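Local coordinates for Tll0287 protein (Thermosynechococcus elongatus, PDB 5B82) that binds a covalently attached heme c in a PAS-like domain and may have a redox or sensing role, at residues A37-D42 with Y131-D136. Residues are numbered along the deposited sequence; the frame is centred on the assembly and turned at random. Where two conformers were deposited one is given.
With HEC (heme c), chain B.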
loop_
_atom_site.group_PDB
_atom_site.type_symbol
_atom_site.label_atom_id
_atom_site.label_comp_id
_atom_site.label_asym_id
_atom_site.label_seq_id
_atom_site.Cartn_x
_atom_site.Cartn_y
_atom_site.Cartn_z
ATOM N N ALA A 37 6.776 11.777 2.162
ATOM C CA ALA A 37 5.646 11.601 1.254
ATOM C C ALA A 37 4.942 10.277 1.511
ATOM O O ALA A 37 3.703 10.225 1.607
ATOM C CB ALA A 37 6.114 11.672 -0.205
ATOM N N ILE A 38 5.731 9.208 1.626
ATOM C CA ILE A 38 5.138 7.894 1.877
ATOM C C ILE A 38 4.418 7.838 3.232
ATOM O O ILE A 38 3.290 7.330 3.335
ATOM C CB ILE A 38 6.173 6.768 1.766
ATOM C CG1 ILE A 38 6.693 6.698 0.321
ATOM C CG2 ILE A 38 5.563 5.425 2.159
ATOM C CD1 ILE A 38 5.578 6.668 -0.715
ATOM N N GLU A 39 5.053 8.385 4.259
ATOM C CA GLU A 39 4.422 8.375 5.573
ATOM C C GLU A 39 3.108 9.172 5.587
ATOM O O GLU A 39 2.134 8.775 6.237
ATOM C CB GLU A 39 5.402 8.845 6.650
ATOM C CG GLU A 39 5.121 8.206 8.011
ATOM C CD GLU A 39 5.406 6.717 8.028
ATOM O OE1 GLU A 39 6.189 6.228 7.168
ATOM O OE2 GLU A 39 4.841 6.022 8.898
ATOM N N GLN A 40 3.071 10.278 4.843
ATOM C CA GLN A 40 1.857 11.089 4.718
ATOM C C GLN A 40 0.759 10.340 3.983
ATOM O O GLN A 40 -0.423 10.441 4.342
ATOM C CB GLN A 40 2.155 12.399 3.988
ATOM C CG GLN A 40 2.790 13.464 4.855
ATOM C CD GLN A 40 3.274 14.662 4.051
ATOM O OE1 GLN A 40 3.317 14.623 2.817
ATOM N NE2 GLN A 40 3.647 15.732 4.749
ATOM N N LEU A 41 1.144 9.597 2.950
ATOM C CA LEU A 41 0.196 8.746 2.238
ATOM C C LEU A 41 -0.411 7.690 3.179
ATOM O O LEU A 41 -1.630 7.431 3.156
ATOM C CB LEU A 41 0.890 8.081 1.046
ATOM C CG LEU A 41 0.010 7.324 0.061
ATOM C CD1 LEU A 41 -1.046 8.255 -0.524
ATOM C CD2 LEU A 41 0.862 6.704 -1.042
ATOM N N ASP A 42 0.437 7.102 4.020
ATOM C CA ASP A 42 -0.006 6.083 4.961
ATOM C C ASP A 42 -0.969 6.652 6.018
ATOM O O ASP A 42 -2.035 6.080 6.304
ATOM C CB ASP A 42 1.203 5.436 5.635
ATOM C CG ASP A 42 0.852 4.125 6.306
ATOM O OD1 ASP A 42 0.287 3.249 5.612
ATOM O OD2 ASP A 42 1.122 3.982 7.523
ATOM N N TYR A 131 12.882 2.678 -2.074
ATOM C CA TYR A 131 12.439 2.736 -0.693
ATOM C C TYR A 131 11.164 1.933 -0.568
ATOM O O TYR A 131 10.271 2.043 -1.420
ATOM C CB TYR A 131 12.184 4.193 -0.290
ATOM C CG TYR A 131 11.595 4.406 1.108
ATOM C CD1 TYR A 131 12.373 4.243 2.251
ATOM C CD2 TYR A 131 10.278 4.823 1.277
ATOM C CE1 TYR A 131 11.851 4.470 3.526
ATOM C CE2 TYR A 131 9.743 5.056 2.564
ATOM C CZ TYR A 131 10.541 4.879 3.672
ATOM O OH TYR A 131 10.021 5.112 4.942
ATOM N N PHE A 132 11.094 1.117 0.484
ATOM C CA PHE A 132 9.932 0.290 0.750
ATOM C C PHE A 132 9.466 0.571 2.169
ATOM O O PHE A 132 10.277 0.706 3.068
ATOM C CB PHE A 132 10.279 -1.189 0.628
ATOM C CG PHE A 132 10.838 -1.568 -0.731
ATOM C CD1 PHE A 132 9.992 -1.926 -1.763
ATOM C CD2 PHE A 132 12.204 -1.560 -0.955
ATOM C CE1 PHE A 132 10.504 -2.266 -3.034
ATOM C CE2 PHE A 132 12.729 -1.907 -2.216
ATOM C CZ PHE A 132 11.875 -2.258 -3.245
ATOM N N ARG A 133 8.158 0.631 2.356
ATOM C CA ARG A 133 7.614 0.890 3.684
ATOM C C ARG A 133 6.443 -0.051 3.907
ATOM O O ARG A 133 5.488 -0.078 3.126
ATOM C CB ARG A 133 7.222 2.369 3.823
ATOM C CG ARG A 133 7.011 2.855 5.298
ATOM C CD ARG A 133 5.571 2.760 5.719
ATOM N NE ARG A 133 5.349 3.367 7.040
ATOM C CZ ARG A 133 5.324 2.686 8.181
ATOM N NH1 ARG A 133 5.504 1.366 8.171
ATOM N NH2 ARG A 133 5.105 3.316 9.336
ATOM N N ARG A 134 6.523 -0.848 4.965
ATOM C CA ARG A 134 5.480 -1.840 5.214
ATOM C C ARG A 134 4.115 -1.207 5.505
ATOM O O ARG A 134 4.017 -0.097 6.034
ATOM C CB ARG A 134 5.887 -2.808 6.341
ATOM C CG ARG A 134 5.346 -2.458 7.712
ATOM C CD ARG A 134 5.970 -3.321 8.828
ATOM N NE ARG A 134 5.366 -4.642 8.977
ATOM C CZ ARG A 134 6.059 -5.777 9.056
ATOM N NH1 ARG A 134 7.386 -5.755 8.986
ATOM N NH2 ARG A 134 5.427 -6.936 9.209
ATOM N N ILE A 135 3.068 -1.926 5.125
ATOM C CA ILE A 135 1.697 -1.572 5.468
ATOM C C ILE A 135 1.122 -2.704 6.313
ATOM O O ILE A 135 1.075 -3.855 5.871
ATOM C CB ILE A 135 0.829 -1.425 4.211
ATOM C CG1 ILE A 135 1.373 -0.314 3.317
ATOM C CG2 ILE A 135 -0.623 -1.119 4.591
ATOM C CD1 ILE A 135 0.888 -0.372 1.882
ATOM N N ASP A 136 0.687 -2.390 7.526
ATOM C CA ASP A 136 0.095 -3.408 8.376
ATOM C C ASP A 136 -1.425 -3.281 8.396
ATOM O O ASP A 136 -1.979 -2.259 7.998
ATOM C CB ASP A 136 0.670 -3.351 9.794
ATOM C CG ASP A 136 2.122 -3.829 9.863
ATOM O OD1 ASP A 136 2.510 -4.713 9.065
ATOM O OD2 ASP A 136 2.873 -3.324 10.728
HETATM FE FE HEC B . -7.809 -1.035 1.251
HETATM C CHA HEC B . -6.577 -1.500 -1.879
HETATM C CHB HEC B . -4.589 -1.501 2.527
HETATM C CHC HEC B . -8.900 -0.339 4.383
HETATM C CHD HEC B . -11.034 -0.975 0.071
HETATM N NA HEC B . -5.940 -1.489 0.479
HETATM C C1A HEC B . -5.649 -1.502 -0.869
HETATM C C2A HEC B . -4.208 -1.537 -1.031
HETATM C C3A HEC B . -3.673 -1.534 0.197
HETATM C C4A HEC B . -4.742 -1.510 1.162
HETATM C CMA HEC B . -2.181 -1.564 0.566
HETATM C CAA HEC B . -3.437 -1.552 -2.375
HETATM C CBA HEC B . -2.960 -2.954 -2.752
HETATM C CGA HEC B . -4.082 -3.732 -3.385
HETATM O O1A HEC B . -4.505 -4.762 -2.804
HETATM O O2A HEC B . -4.586 -3.311 -4.459
HETATM N NB HEC B . -6.905 -0.963 3.090
HETATM C C1B HEC B . -5.572 -1.127 3.406
HETATM C C2B HEC B . -5.388 -0.838 4.813
HETATM C C3B HEC B . -6.581 -0.527 5.325
HETATM C C4B HEC B . -7.555 -0.587 4.254
HETATM C CMB HEC B . -4.047 -0.936 5.584
HETATM C CAB HEC B . -6.882 -0.145 6.794
HETATM C CBB HEC B . -6.208 1.202 7.162
HETATM N NC HEC B . -9.634 -0.752 2.074
HETATM C C1C HEC B . -9.855 -0.418 3.391
HETATM C C2C HEC B . -11.241 -0.018 3.521
HETATM C C3C HEC B . -11.866 -0.321 2.370
HETATM C C4C HEC B . -10.845 -0.705 1.413
HETATM C CMC HEC B . -11.915 0.231 4.891
HETATM C CAC HEC B . -13.381 -0.193 2.053
HETATM C CBC HEC B . -13.974 1.223 2.238
HETATM N ND HEC B . -8.683 -1.273 -0.584
HETATM C C1D HEC B . -10.030 -1.066 -0.865
HETATM C C2D HEC B . -10.201 -0.969 -2.302
HETATM C C3D HEC B . -8.806 -1.144 -2.887
HETATM C C4D HEC B . -7.933 -1.326 -1.760
HETATM C CMD HEC B . -11.510 -0.742 -3.086
HETATM C CAD HEC B . -8.387 -1.107 -4.373
HETATM C CBD HEC B . -8.086 0.359 -4.657
HETATM C CGD HEC B . -7.472 0.546 -6.027
HETATM O O1D HEC B . -8.144 0.255 -7.042
HETATM O O2D HEC B . -6.307 0.996 -6.092
HETATM O O HOH W 1 7.762 6.442 4.989
#
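E39 OE1 is gripped by two groups. R133 NE donates to E39 OE1 at 3.0 Å, and a water donates to the same oxygen at 2.7 Å. This water also accepts from Y131 OH at 2.6 Å, which ties the phenol to the carboxylate. The other oxygen, E39 OE2, takes R133 NH2 at 2.8 Å on its syn lone pair. This bond is nearly straight (164°) and lies in the guanidinium plane. R133 thus holds E39 side-on, one nitrogen to each oxygen, in a bidentate salt bridge. The NE bond is more bent, with its oxygen tilted out of the guanidinium plane, as the two planes are 32° apart. The R133 chain bends at chi2 (-94°), which turns CD along the strand toward I135. The third nitrogen, R133 NH1, bonds to Q119. D42 OD2 lies over one face of the guanidinium, 4.3 Å from R133 NE; it would add charge attraction, but no N-H points at it. D42 OD1 is held by Y176. Beside the salt bridge the contact is apolar. I38 CG2 reaches R133 CB at 3.9 Å. I38 CB meets the Y131 ring at its edge, 4.0 Å from CE2. An alanine in place of R133 would probably leave the E39 carboxylate without its charge partner and freer to turn. Here 37-42 of helix 28-49 runs nearly parallel to 131-136 of strand 128-136, in the antiparallel sheet of the PAS-like domain. Farther along this strand, I135 CD1 packs on heme methyl CMA at 3.5 Å. The two-nitrogen grip and the water to Y131 would together fix the rotation of the partly exposed E39 carboxylate.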